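Local coordinates for Alr1585 protein (Nostoc sp., PDB 5C2I) that is a haem-containing, dye-decolorizing (DyP-type) peroxidase that probably uses hydrogen peroxide to oxidise dyes and other substrates, at residues F314-D319 and R337-R342; C325-H330 and F410-T415; S425-W430 and T439-F444. The protein carries 1 engineered substitution. All blocks are in the same frame, centred on the assembly; numbering follows the deposited sequence.

Contact 1 of 3, residues F314-D319 and R337-R342. With HEM (protoporphyrin IX containing Fe), chain E.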
loop_
_atom_site.group_PDB
_atom_site.type_symbol
_atom_site.label_atom_id
_atom_site.label_comp_id
_atom_site.label_asym_id
_atom_site.label_seq_id
_atom_site.Cartn_x
_atom_site.Cartn_y
_atom_site.Cartn_z
ATOM N N PHE A 314 -8.420 5.761 -33.679
ATOM C CA PHE A 314 -8.096 4.976 -34.817
ATOM C C PHE A 314 -9.340 4.575 -35.533
ATOM O O PHE A 314 -10.464 4.669 -34.999
ATOM C CB PHE A 314 -7.309 3.722 -34.411
ATOM C CG PHE A 314 -8.072 2.756 -33.547
ATOM C CD1 PHE A 314 -8.125 2.911 -32.183
ATOM C CD2 PHE A 314 -8.777 1.703 -34.120
ATOM C CE1 PHE A 314 -8.862 2.040 -31.393
ATOM C CE2 PHE A 314 -9.500 0.836 -33.340
ATOM C CZ PHE A 314 -9.556 0.999 -31.956
ATOM N N ASN A 315 -9.115 4.142 -36.760
ATOM C CA ASN A 315 -10.170 3.487 -37.485
ATOM C C ASN A 315 -9.460 2.329 -38.190
ATOM O O ASN A 315 -8.287 2.045 -37.917
ATOM C CB ASN A 315 -10.892 4.474 -38.411
ATOM C CG ASN A 315 -9.949 5.177 -39.366
ATOM O OD1 ASN A 315 -9.144 4.534 -40.011
ATOM N ND2 ASN A 315 -9.993 6.498 -39.414
ATOM N N TYR A 316 -10.148 1.653 -39.081
ATOM C CA TYR A 316 -9.501 0.517 -39.718
ATOM C C TYR A 316 -9.128 0.817 -41.197
ATOM O O TYR A 316 -8.852 -0.112 -41.988
ATOM C CB TYR A 316 -10.433 -0.671 -39.620
ATOM C CG TYR A 316 -10.728 -1.067 -38.179
ATOM C CD1 TYR A 316 -9.718 -1.537 -37.358
ATOM C CD2 TYR A 316 -12.018 -0.995 -37.651
ATOM C CE1 TYR A 316 -9.980 -1.912 -36.046
ATOM C CE2 TYR A 316 -12.296 -1.354 -36.319
ATOM C CZ TYR A 316 -11.280 -1.792 -35.522
ATOM O OH TYR A 316 -11.550 -2.150 -34.207
ATOM N N ASP A 317 -9.048 2.104 -41.540
ATOM C CA ASP A 317 -8.675 2.554 -42.895
ATOM C C ASP A 317 -7.262 2.134 -43.301
ATOM O O ASP A 317 -7.008 1.983 -44.486
ATOM C CB ASP A 317 -8.820 4.092 -43.067
ATOM C CG ASP A 317 -10.283 4.580 -43.015
ATOM O OD1 ASP A 317 -11.221 3.791 -42.795
ATOM O OD2 ASP A 317 -10.504 5.807 -43.144
ATOM N N GLY A 318 -6.339 1.962 -42.356
ATOM C CA GLY A 318 -5.009 1.434 -42.618
ATOM C C GLY A 318 -4.944 -0.086 -42.582
ATOM O O GLY A 318 -3.849 -0.656 -42.659
ATOM N N ASP A 319 -6.106 -0.736 -42.536
ATOM C CA ASP A 319 -6.225 -2.172 -42.246
ATOM C C ASP A 319 -7.460 -2.731 -42.954
ATOM O O ASP A 319 -8.237 -3.505 -42.373
ATOM C CB ASP A 319 -6.319 -2.352 -40.733
ATOM C CG ASP A 319 -6.160 -3.796 -40.273
ATOM O OD1 ASP A 319 -5.675 -4.654 -41.039
ATOM O OD2 ASP A 319 -6.459 -4.020 -39.076
ATOM N N ARG A 337 -16.191 0.745 -37.161
ATOM C CA ARG A 337 -15.587 2.024 -37.530
ATOM C C ARG A 337 -15.551 2.293 -39.043
ATOM O O ARG A 337 -14.533 2.768 -39.589
ATOM C CB ARG A 337 -14.162 2.159 -36.929
ATOM C CG ARG A 337 -14.183 2.003 -35.421
ATOM C CD ARG A 337 -12.856 2.333 -34.770
ATOM N NE ARG A 337 -12.957 2.081 -33.334
ATOM C CZ ARG A 337 -12.454 2.827 -32.348
ATOM N NH1 ARG A 337 -11.758 3.937 -32.581
ATOM N NH2 ARG A 337 -12.625 2.408 -31.091
ATOM N N GLY A 338 -16.643 1.965 -39.716
ATOM C CA GLY A 338 -16.744 2.163 -41.158
ATOM C C GLY A 338 -16.760 0.933 -42.040
ATOM O O GLY A 338 -17.050 1.052 -43.251
ATOM N N ASP A 339 -16.420 -0.246 -41.502
ATOM C CA ASP A 339 -16.385 -1.467 -42.378
ATOM C C ASP A 339 -17.713 -1.671 -43.097
ATOM O O ASP A 339 -17.718 -2.109 -44.248
ATOM C CB ASP A 339 -16.083 -2.770 -41.601
ATOM C CG ASP A 339 -14.635 -2.935 -41.233
ATOM O OD1 ASP A 339 -13.735 -2.297 -41.844
ATOM O OD2 ASP A 339 -14.381 -3.726 -40.285
ATOM N N THR A 340 -18.843 -1.396 -42.439
ATOM C CA THR A 340 -20.155 -1.675 -43.077
ATOM C C THR A 340 -20.487 -0.658 -44.169
ATOM O O THR A 340 -21.155 -0.982 -45.163
ATOM C CB THR A 340 -21.343 -1.752 -42.098
ATOM O OG1 THR A 340 -21.682 -0.436 -41.619
ATOM C CG2 THR A 340 -21.063 -2.694 -40.935
ATOM N N ALA A 341 -19.942 0.545 -44.016
ATOM C CA ALA A 341 -20.124 1.605 -44.987
ATOM C C ALA A 341 -19.296 1.388 -46.243
ATOM O O ALA A 341 -19.692 1.804 -47.318
ATOM C CB ALA A 341 -19.814 2.958 -44.340
ATOM N N ARG A 342 -18.140 0.749 -46.125
ATOM C CA ARG A 342 -17.378 0.331 -47.297
ATOM C C ARG A 342 -17.860 -0.917 -47.972
ATOM O O ARG A 342 -17.901 -1.012 -49.201
ATOM C CB ARG A 342 -15.981 -0.077 -46.907
ATOM C CG ARG A 342 -15.050 1.049 -46.651
ATOM C CD ARG A 342 -13.673 0.461 -46.399
ATOM N NE ARG A 342 -13.557 -0.006 -45.013
ATOM C CZ ARG A 342 -13.356 0.790 -43.960
ATOM N NH1 ARG A 342 -13.231 2.104 -44.125
ATOM N NH2 ARG A 342 -13.267 0.283 -42.738
HETATM C CHA HEM E . -15.191 -3.202 -26.130
HETATM C CHB HEM E . -14.545 -6.988 -23.214
HETATM C CHC HEM E . -19.227 -8.121 -23.683
HETATM C CHD HEM E . -19.765 -4.481 -26.787
HETATM C C1A HEM E . -14.599 -4.149 -25.310
HETATM C C2A HEM E . -13.214 -4.188 -24.969
HETATM C C3A HEM E . -13.039 -5.249 -24.153
HETATM C C4A HEM E . -14.307 -5.844 -23.969
HETATM C CMA HEM E . -11.767 -5.706 -23.491
HETATM C CAA HEM E . -12.111 -3.222 -25.424
HETATM C CBA HEM E . -11.877 -1.963 -24.586
HETATM C CGA HEM E . -13.133 -1.135 -24.588
HETATM O O1A HEM E . -13.405 -0.332 -25.527
HETATM O O2A HEM E . -13.912 -1.260 -23.641
HETATM C C1B HEM E . -15.796 -7.586 -23.066
HETATM C C2B HEM E . -16.051 -8.722 -22.222
HETATM C C3B HEM E . -17.340 -9.012 -22.314
HETATM C C4B HEM E . -17.884 -8.067 -23.292
HETATM C CMB HEM E . -15.030 -9.400 -21.377
HETATM C CAB HEM E . -18.174 -10.027 -21.622
HETATM C CBB HEM E . -17.866 -10.566 -20.429
HETATM C C1C HEM E . -19.794 -7.249 -24.626
HETATM C C2C HEM E . -21.061 -7.345 -25.163
HETATM C C3C HEM E . -21.199 -6.320 -26.064
HETATM C C4C HEM E . -20.003 -5.593 -26.040
HETATM C CMC HEM E . -22.139 -8.327 -24.809
HETATM C CAC HEM E . -22.321 -5.993 -26.943
HETATM C CBC HEM E . -23.206 -6.802 -27.471
HETATM C C1D HEM E . -18.554 -3.792 -26.732
HETATM C C2D HEM E . -18.359 -2.555 -27.480
HETATM C C3D HEM E . -17.084 -2.220 -27.343
HETATM C C4D HEM E . -16.521 -3.255 -26.448
HETATM C CMD HEM E . -19.383 -1.784 -28.298
HETATM C CAD HEM E . -16.424 -0.993 -27.902
HETATM C CBD HEM E . -15.909 -1.177 -29.335
HETATM C CGD HEM E . -15.310 0.104 -29.818
HETATM O O1D HEM E . -14.153 0.045 -30.228
HETATM O O2D HEM E . -15.952 1.210 -29.824
HETATM N NA HEM E . -15.244 -5.213 -24.753
HETATM N NB HEM E . -16.880 -7.301 -23.717
HETATM N NC HEM E . -19.109 -6.237 -25.232
HETATM N ND HEM E . -17.413 -4.224 -26.189
HETATM FE FE HEM E . -17.150 -5.734 -25.018
HETATM O O HOH W 1 -13.547 -0.684 -32.964
HETATM O O HOH W 2 -12.172 2.003 -40.870
HETATM O O HOH W 3 -17.911 -4.559 -23.145
#
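Arg337 reaches from the loop just before helix 339-343 across Tyr316 and Phe314 to the haem. Its CB lies 3.9 Å from Tyr316 CD2, and CG passes close to CE2 of the same ring. The chain is extended from CG to NE (chi3 -177°). CD packs against the carbonyl oxygen Phe314 O. NE gives a hydrogen bond to a water that also bonds Tyr316 OH and haem O1D. The guanidinium then lies flat on the Phe314 ring, a cation-pi stack with the planes 9° apart and Arg337 CZ 3.4 Å from Phe314 CZ. Arg337 NH1 donates to Phe314 O at 2.8 Å, with that oxygen tilted 17° from the guanidinium plane. Arg337 NH2 donates almost straight to haem O1D at 2.9 Å, with that oxygen in the guanidinium plane. This is the propionate side of the haem pocket in a DyP-type peroxidase. The arginine charge probably offsets that of the propionate. Asn312 takes a further bond from NH2. At the other end of the contact, Asp317 OD1 forms a salt bridge with Arg342 NH1 at 2.9 Å, though its hydrogen bond is weak. Arg342 NH2 makes a salt bridge with Asp339 OD1, on the anti side and tilted out of the carboxylate plane.

Contact 2 of 3, residues C325-H330 and F410-T415. With HEM (protoporphyrin IX containing Fe), chain E.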
loop_
_atom_site.group_PDB
_atom_site.type_symbol
_atom_site.label_atom_id
_atom_site.label_comp_id
_atom_site.label_asym_id
_atom_site.label_seq_id
_atom_site.Cartn_x
_atom_site.Cartn_y
_atom_site.Cartn_z
ATOM N N CYS A 325 -5.806 -6.102 -37.377
ATOM C CA CYS A 325 -6.977 -6.432 -36.558
ATOM C C CYS A 325 -7.962 -7.233 -37.393
ATOM O O CYS A 325 -8.607 -6.688 -38.311
ATOM C CB CYS A 325 -7.677 -5.183 -36.044
ATOM S SG CYS A 325 -9.047 -5.604 -34.922
ATOM N N PRO A 326 -8.087 -8.537 -37.098
ATOM C CA PRO A 326 -9.027 -9.338 -37.855
ATOM C C PRO A 326 -10.464 -8.830 -37.827
ATOM O O PRO A 326 -10.897 -8.198 -36.852
ATOM C CB PRO A 326 -8.947 -10.714 -37.157
ATOM C CG PRO A 326 -7.526 -10.780 -36.711
ATOM C CD PRO A 326 -7.272 -9.361 -36.205
ATOM N N PHE A 327 -11.254 -9.187 -38.863
ATOM C CA PHE A 327 -12.669 -8.839 -38.852
ATOM C C PHE A 327 -13.437 -9.456 -37.681
ATOM O O PHE A 327 -14.457 -8.938 -37.255
ATOM C CB PHE A 327 -13.324 -9.270 -40.180
ATOM C CG PHE A 327 -12.963 -8.399 -41.365
ATOM C CD1 PHE A 327 -13.285 -7.057 -41.377
ATOM C CD2 PHE A 327 -12.448 -8.973 -42.534
ATOM C CE1 PHE A 327 -13.008 -6.265 -42.495
ATOM C CE2 PHE A 327 -12.202 -8.209 -43.659
ATOM C CZ PHE A 327 -12.487 -6.847 -43.641
ATOM N N HIS A 328 -12.948 -10.564 -37.157
ATOM C CA HIS A 328 -13.643 -11.198 -36.057
ATOM C C HIS A 328 -13.342 -10.639 -34.667
ATOM O O HIS A 328 -14.023 -11.016 -33.731
ATOM C CB HIS A 328 -13.377 -12.721 -36.062
ATOM C CG HIS A 328 -11.947 -13.061 -35.789
ATOM N ND1 HIS A 328 -11.097 -13.551 -36.746
ATOM C CD2 HIS A 328 -11.218 -12.966 -34.658
ATOM C CE1 HIS A 328 -9.902 -13.748 -36.215
ATOM N NE2 HIS A 328 -9.950 -13.393 -34.954
ATOM N N SER A 329 -12.299 -9.808 -34.522
ATOM C CA SER A 329 -11.886 -9.348 -33.222
ATOM C C SER A 329 -13.030 -8.584 -32.577
ATOM O O SER A 329 -13.757 -7.853 -33.254
ATOM C CB SER A 329 -10.628 -8.485 -33.313
ATOM O OG SER A 329 -9.539 -9.196 -33.901
ATOM N N HIS A 330 -13.183 -8.772 -31.276
ATOM C CA HIS A 330 -14.307 -8.163 -30.553
ATOM C C HIS A 330 -14.543 -6.664 -30.875
ATOM O O HIS A 330 -15.696 -6.275 -31.133
ATOM C CB HIS A 330 -14.128 -8.391 -29.065
ATOM C CG HIS A 330 -15.247 -7.846 -28.219
ATOM N ND1 HIS A 330 -16.557 -8.249 -28.359
ATOM C CD2 HIS A 330 -15.222 -6.993 -27.166
ATOM C CE1 HIS A 330 -17.292 -7.675 -27.419
ATOM N NE2 HIS A 330 -16.502 -6.925 -26.679
ATOM N N PHE A 410 -20.687 -11.852 -40.877
ATOM C CA PHE A 410 -20.485 -10.428 -40.644
ATOM C C PHE A 410 -19.047 -10.149 -40.188
ATOM O O PHE A 410 -18.569 -10.796 -39.267
ATOM C CB PHE A 410 -21.454 -9.867 -39.579
ATOM C CG PHE A 410 -21.262 -8.382 -39.353
ATOM C CD1 PHE A 410 -21.850 -7.478 -40.207
ATOM C CD2 PHE A 410 -20.366 -7.912 -38.405
ATOM C CE1 PHE A 410 -21.616 -6.105 -40.078
ATOM C CE2 PHE A 410 -20.111 -6.556 -38.270
ATOM C CZ PHE A 410 -20.738 -5.644 -39.110
ATOM N N VAL A 411 -18.377 -9.117 -40.698
ATOM C CA VAL A 411 -18.830 -8.212 -41.776
ATOM C C VAL A 411 -18.656 -8.828 -43.153
ATOM O O VAL A 411 -19.238 -8.347 -44.119
ATOM C CB VAL A 411 -18.047 -6.858 -41.723
ATOM C CG1 VAL A 411 -16.586 -7.035 -42.146
ATOM C CG2 VAL A 411 -18.748 -5.803 -42.579
ATOM N N GLN A 412 -17.863 -9.890 -43.262
ATOM C CA GLN A 412 -17.738 -10.574 -44.556
ATOM C C GLN A 412 -17.906 -12.082 -44.366
ATOM O O GLN A 412 -17.828 -12.595 -43.231
ATOM C CB GLN A 412 -16.455 -10.160 -45.290
ATOM C CG GLN A 412 -15.154 -10.511 -44.652
ATOM C CD GLN A 412 -13.972 -10.375 -45.634
ATOM O OE1 GLN A 412 -13.997 -9.555 -46.570
ATOM N NE2 GLN A 412 -12.934 -11.186 -45.420
ATOM N N VAL A 413 -18.205 -12.753 -45.471
ATOM C CA VAL A 413 -18.456 -14.174 -45.468
ATOM C C VAL A 413 -17.273 -14.883 -44.806
ATOM O O VAL A 413 -16.114 -14.515 -44.998
ATOM C CB VAL A 413 -18.682 -14.704 -46.918
ATOM C CG1 VAL A 413 -18.790 -16.212 -46.922
ATOM C CG2 VAL A 413 -19.940 -14.096 -47.521
ATOM N N ASN A 414 -17.585 -15.866 -43.973
ATOM C CA ASN A 414 -16.593 -16.685 -43.259
ATOM C C ASN A 414 -15.687 -15.950 -42.281
ATOM O O ASN A 414 -14.602 -16.429 -41.988
ATOM C CB ASN A 414 -15.766 -17.528 -44.225
ATOM C CG ASN A 414 -16.630 -18.453 -45.038
ATOM O OD1 ASN A 414 -17.618 -18.989 -44.540
ATOM N ND2 ASN A 414 -16.320 -18.586 -46.288
ATOM N N THR A 415 -16.142 -14.806 -41.782
ATOM C CA THR A 415 -15.466 -14.138 -40.665
ATOM C C THR A 415 -15.531 -14.972 -39.393
ATOM O O THR A 415 -14.550 -15.081 -38.639
ATOM C CB THR A 415 -16.097 -12.763 -40.401
ATOM O OG1 THR A 415 -15.917 -11.949 -41.580
ATOM C CG2 THR A 415 -15.458 -12.092 -39.186
HETATM C CHA HEM E . -15.191 -3.202 -26.130
HETATM C CHB HEM E . -14.545 -6.988 -23.214
HETATM C CHC HEM E . -19.227 -8.121 -23.683
HETATM C CHD HEM E . -19.765 -4.481 -26.787
HETATM C C1A HEM E . -14.599 -4.149 -25.310
HETATM C C2A HEM E . -13.214 -4.188 -24.969
HETATM C C3A HEM E . -13.039 -5.249 -24.153
HETATM C C4A HEM E . -14.307 -5.844 -23.969
HETATM C CMA HEM E . -11.767 -5.706 -23.491
HETATM C CAA HEM E . -12.111 -3.222 -25.424
HETATM C CBA HEM E . -11.877 -1.963 -24.586
HETATM C CGA HEM E . -13.133 -1.135 -24.588
HETATM O O1A HEM E . -13.405 -0.332 -25.527
HETATM O O2A HEM E . -13.912 -1.260 -23.641
HETATM C C1B HEM E . -15.796 -7.586 -23.066
HETATM C C2B HEM E . -16.051 -8.722 -22.222
HETATM C C3B HEM E . -17.340 -9.012 -22.314
HETATM C C4B HEM E . -17.884 -8.067 -23.292
HETATM C CMB HEM E . -15.030 -9.400 -21.377
HETATM C CAB HEM E . -18.174 -10.027 -21.622
HETATM C CBB HEM E . -17.866 -10.566 -20.429
HETATM C C1C HEM E . -19.794 -7.249 -24.626
HETATM C C2C HEM E . -21.061 -7.345 -25.163
HETATM C C3C HEM E . -21.199 -6.320 -26.064
HETATM C C4C HEM E . -20.003 -5.593 -26.040
HETATM C CMC HEM E . -22.139 -8.327 -24.809
HETATM C CAC HEM E . -22.321 -5.993 -26.943
HETATM C CBC HEM E . -23.206 -6.802 -27.471
HETATM C C1D HEM E . -18.554 -3.792 -26.732
HETATM C C2D HEM E . -18.359 -2.555 -27.480
HETATM C C3D HEM E . -17.084 -2.220 -27.343
HETATM C C4D HEM E . -16.521 -3.255 -26.448
HETATM C CMD HEM E . -19.383 -1.784 -28.298
HETATM C CAD HEM E . -16.424 -0.993 -27.902
HETATM C CBD HEM E . -15.909 -1.177 -29.335
HETATM C CGD HEM E . -15.310 0.104 -29.818
HETATM O O1D HEM E . -14.153 0.045 -30.228
HETATM O O2D HEM E . -15.952 1.210 -29.824
HETATM N NA HEM E . -15.244 -5.213 -24.753
HETATM N NB HEM E . -16.880 -7.301 -23.717
HETATM N NC HEM E . -19.109 -6.237 -25.232
HETATM N ND HEM E . -17.413 -4.224 -26.189
HETATM FE FE HEM E . -17.150 -5.734 -25.018
HETATM O O HOH W 4 -16.588 -7.900 -38.931
HETATM O O HOH W 5 -11.910 -14.688 -39.052
HETATM O O HOH W 3 -17.911 -4.559 -23.145
#
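His328 and Thr415 bring the two segments nearest, their CA atoms 5.8 Å apart. Both segments are irregular and each holds a beta turn. Pro326 to Ser329 form a type I turn, and Gln412 to Thr415 a type II turn. A cis peptide bond precedes Val411. Two waters bridge the segments: one links the backbone atoms Phe327 O and Val411 N, the other the side-chain atom His328 ND1 and the carbonyl Thr415 O. Phe327 carries most of the packing. Its CD1 meets Val411 CG1 at 3.4 Å, and CE2 meets Gln412 CD, also at 3.4 Å. The Gln412 chain crosses the phenylalanine at about a right angle, with amide and ring planes 44° apart. The methyl Thr415 CG2 sits against the Phe327-His328 peptide, 3.6 Å from His328 N. It stands anti to its own backbone N, while Thr415 OG1 lies beside that N (chi1 -62°) and donates to Gln412 O at 2.6 Å. Thr415 N binds the same oxygen from the same face, so two bonds hold the turn closed. Beyond the first turn, helix 330-334 begins at His330, whose NE2 binds the haem iron at 2.1 Å. Its ND1 is hydrogen-bonded to Asp418. A water is the sixth iron ligand. A proximal histidine bonded to an acidic side chain is a familiar feature of haem peroxidases, and here it forms the proximal side of this DyP-type haem site.

Contact 3 of 3, residues S425-W430 and T439-F444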
loop_
_atom_site.group_PDB
_atom_site.type_symbol
_atom_site.label_atom_id
_atom_site.label_comp_id
_atom_site.label_asym_id
_atom_site.label_seq_id
_atom_site.Cartn_x
_atom_site.Cartn_y
_atom_site.Cartn_z
ATOM N N SER A 425 -20.390 -20.494 -30.671
ATOM C CA SER A 425 -18.994 -20.437 -31.028
ATOM C C SER A 425 -18.781 -21.071 -32.395
ATOM O O SER A 425 -19.620 -21.880 -32.881
ATOM C CB SER A 425 -18.112 -21.147 -30.006
ATOM O OG SER A 425 -18.424 -22.524 -29.926
ATOM N N GLY A 426 -17.671 -20.718 -33.019
ATOM C CA GLY A 426 -17.349 -21.226 -34.357
ATOM C C GLY A 426 -15.906 -20.983 -34.764
ATOM O O GLY A 426 -14.981 -21.056 -33.932
ATOM N N THR A 427 -15.707 -20.757 -36.063
ATOM C CA THR A 427 -14.399 -20.807 -36.649
ATOM C C THR A 427 -13.968 -19.394 -37.032
ATOM O O THR A 427 -14.678 -18.725 -37.731
ATOM C CB THR A 427 -14.401 -21.663 -37.915
ATOM O OG1 THR A 427 -14.937 -22.946 -37.600
ATOM C CG2 THR A 427 -12.982 -21.819 -38.486
ATOM N N GLN A 428 -12.779 -18.994 -36.590
ATOM C CA GLN A 428 -12.147 -17.754 -37.065
ATOM C C GLN A 428 -10.903 -18.053 -37.875
ATOM O O GLN A 428 -10.288 -19.127 -37.752
ATOM C CB GLN A 428 -11.799 -16.847 -35.876
ATOM C CG GLN A 428 -12.996 -16.420 -35.044
ATOM C CD GLN A 428 -13.397 -17.465 -34.023
ATOM O OE1 GLN A 428 -12.577 -18.279 -33.567
ATOM N NE2 GLN A 428 -14.660 -17.427 -33.628
ATOM N N LYS A 429 -10.540 -17.104 -38.731
ATOM C CA LYS A 429 -9.296 -17.160 -39.503
ATOM C C LYS A 429 -8.335 -16.138 -38.927
ATOM O O LYS A 429 -8.668 -14.966 -38.854
ATOM C CB LYS A 429 -9.578 -16.832 -40.966
ATOM C CG LYS A 429 -10.442 -17.899 -41.637
ATOM C CD LYS A 429 -10.596 -17.658 -43.126
ATOM C CE LYS A 429 -11.553 -16.535 -43.408
ATOM N NZ LYS A 429 -12.048 -16.651 -44.797
ATOM N N TRP A 430 -7.163 -16.595 -38.524
ATOM C CA TRP A 430 -6.189 -15.789 -37.790
ATOM C C TRP A 430 -4.963 -15.560 -38.656
ATOM O O TRP A 430 -4.442 -16.518 -39.260
ATOM C CB TRP A 430 -5.811 -16.523 -36.504
ATOM C CG TRP A 430 -7.026 -16.937 -35.718
ATOM C CD1 TRP A 430 -7.828 -18.006 -35.958
ATOM C CD2 TRP A 430 -7.585 -16.281 -34.576
ATOM N NE1 TRP A 430 -8.829 -18.087 -35.022
ATOM C CE2 TRP A 430 -8.721 -17.023 -34.178
ATOM C CE3 TRP A 430 -7.232 -15.144 -33.833
ATOM C CZ2 TRP A 430 -9.511 -16.651 -33.077
ATOM C CZ3 TRP A 430 -7.998 -14.782 -32.764
ATOM C CH2 TRP A 430 -9.126 -15.535 -32.379
ATOM N N THR A 439 -3.715 -16.792 -43.519
ATOM C CA THR A 439 -4.397 -17.114 -42.284
ATOM C C THR A 439 -4.377 -18.595 -41.996
ATOM O O THR A 439 -4.063 -19.425 -42.853
ATOM C CB THR A 439 -5.870 -16.656 -42.292
ATOM O OG1 THR A 439 -6.568 -17.299 -43.340
ATOM C CG2 THR A 439 -5.978 -15.129 -42.449
ATOM N N GLU A 440 -4.757 -18.918 -40.781
ATOM C CA GLU A 440 -4.942 -20.281 -40.353
ATOM C C GLU A 440 -6.246 -20.346 -39.527
ATOM O O GLU A 440 -6.532 -19.445 -38.748
ATOM C CB GLU A 440 -3.765 -20.681 -39.505
ATOM C CG GLU A 440 -3.934 -21.991 -38.797
ATOM C CD GLU A 440 -2.600 -22.523 -38.281
ATOM O OE1 GLU A 440 -1.558 -22.243 -38.920
ATOM O OE2 GLU A 440 -2.615 -23.223 -37.248
ATOM N N GLU A 441 -7.043 -21.394 -39.732
ATOM C CA GLU A 441 -8.315 -21.531 -38.992
ATOM C C GLU A 441 -8.081 -22.036 -37.567
ATOM O O GLU A 441 -7.241 -22.894 -37.346
ATOM C CB GLU A 441 -9.261 -22.506 -39.708
ATOM C CG GLU A 441 -9.904 -21.925 -40.949
ATOM C CD GLU A 441 -10.862 -22.894 -41.606
ATOM O OE1 GLU A 441 -10.772 -24.100 -41.348
ATOM O OE2 GLU A 441 -11.729 -22.425 -42.370
ATOM N N TYR A 442 -8.825 -21.492 -36.607
ATOM C CA TYR A 442 -8.813 -21.995 -35.231
ATOM C C TYR A 442 -10.176 -21.672 -34.638
ATOM O O TYR A 442 -10.676 -20.536 -34.774
ATOM C CB TYR A 442 -7.691 -21.334 -34.419
ATOM C CG TYR A 442 -7.501 -21.800 -33.013
ATOM C CD1 TYR A 442 -8.292 -21.301 -31.971
ATOM C CD2 TYR A 442 -6.491 -22.688 -32.697
ATOM C CE1 TYR A 442 -8.108 -21.713 -30.652
ATOM C CE2 TYR A 442 -6.303 -23.109 -31.382
ATOM C CZ TYR A 442 -7.112 -22.604 -30.364
ATOM O OH TYR A 442 -6.876 -23.024 -29.078
ATOM N N ASN A 443 -10.779 -22.663 -34.001
ATOM C CA ASN A 443 -12.099 -22.474 -33.371
ATOM C C ASN A 443 -11.875 -22.010 -31.938
ATOM O O ASN A 443 -11.638 -22.830 -31.058
ATOM C CB ASN A 443 -12.911 -23.750 -33.343
ATOM C CG ASN A 443 -13.755 -23.974 -34.565
ATOM O OD1 ASN A 443 -14.941 -24.299 -34.406
ATOM N ND2 ASN A 443 -13.204 -23.816 -35.754
ATOM N N PHE A 444 -11.907 -20.692 -31.712
ATOM C CA PHE A 444 -11.726 -20.196 -30.379
ATOM C C PHE A 444 -13.052 -20.412 -29.646
ATOM O O PHE A 444 -14.133 -20.083 -30.155
ATOM C CB PHE A 444 -11.314 -18.718 -30.336
ATOM C CG PHE A 444 -10.795 -18.296 -28.991
ATOM C CD1 PHE A 444 -9.473 -18.514 -28.650
ATOM C CD2 PHE A 444 -11.651 -17.681 -28.058
ATOM C CE1 PHE A 444 -8.988 -18.158 -27.401
ATOM C CE2 PHE A 444 -11.171 -17.333 -26.813
ATOM C CZ PHE A 444 -9.841 -17.560 -26.484
HETATM O O HOH W 6 -16.055 -18.800 -31.481
HETATM O O HOH W 7 -15.314 -22.429 -31.531
#
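Trp430 and Tyr442 meet in an antiparallel beta hairpin of strands 428-431 and 439-442. Gln428 with Tyr442 and Trp430 with Glu440 are hydrogen-bonded pairs; Lys429 with Glu441 between them is a non-hydrogen-bonded pair. The indole of Trp430 turns back along the hairpin. CG stands anti to the carbonyl carbon (chi1 -51°). Trp430 NE1 donates to Tyr442 O at 3.1 Å, nearly straight and with the oxygen in the ring plane. Gln428 N reaches the same oxygen from the opposite face of its carbonyl plane, so two donors grip it. Trp430 CD1 packs on Tyr442 CB at 3.7 Å, and CZ2 lies 3.9 Å from Phe444 CB. An alanine in place of Trp430 would probably leave Tyr442 O with one donor fewer and open a gap beside the CB atoms of Tyr442 and Phe444. The Gln428 chain bends at chi2 (83°), which sets CD. Gln428 OE1 accepts from Phe444 N at 3.1 Å, with the donor in the amide carbonyl plane. This side-chain bond carries the pairing past the end of strand 439-442. On the other face, Lys429 and Glu441 lie side by side, CG to CG 4.1 Å.

Further out, helix 263-277 covers the aromatic face. Leu273 and Leu277 pack on Trp430, Phe266 meets Phe444 edge-to-face, and Asp269 bonds Tyr442 OH. Pro417 O takes a bond from Gln428 NE2, which also bonds a water shared with Gly426 N and Phe444 O. Near the hairpin's open end, Asn443 ND2 donates to Thr427 OG1 at 2.7 Å.

Overall arrangement
From the N terminus, the chain first reaches 314-319, in the long loop after helix 281-289, and then 325-330 at the start of helix 330-334. Contact 1 closes when 337-342 returns to the first of these. Contact 2 closes much later, at 410-415, after 79 intervening residues. The two cross, because 325-330 lies inside the loop of contact 1 while its partner 410-415 lies beyond it. They also touch: Asp319 OD2 lies 2.8 Å from Cys325 N, and both contacts reach the haem. Contact 3 follows in series as a local hairpin. It meets contact 2 where His328 packs on Lys429 and Trp430, which joins the proximal haem loop to the hairpin and helix 263-277. Contacts 1 and 3 do not touch.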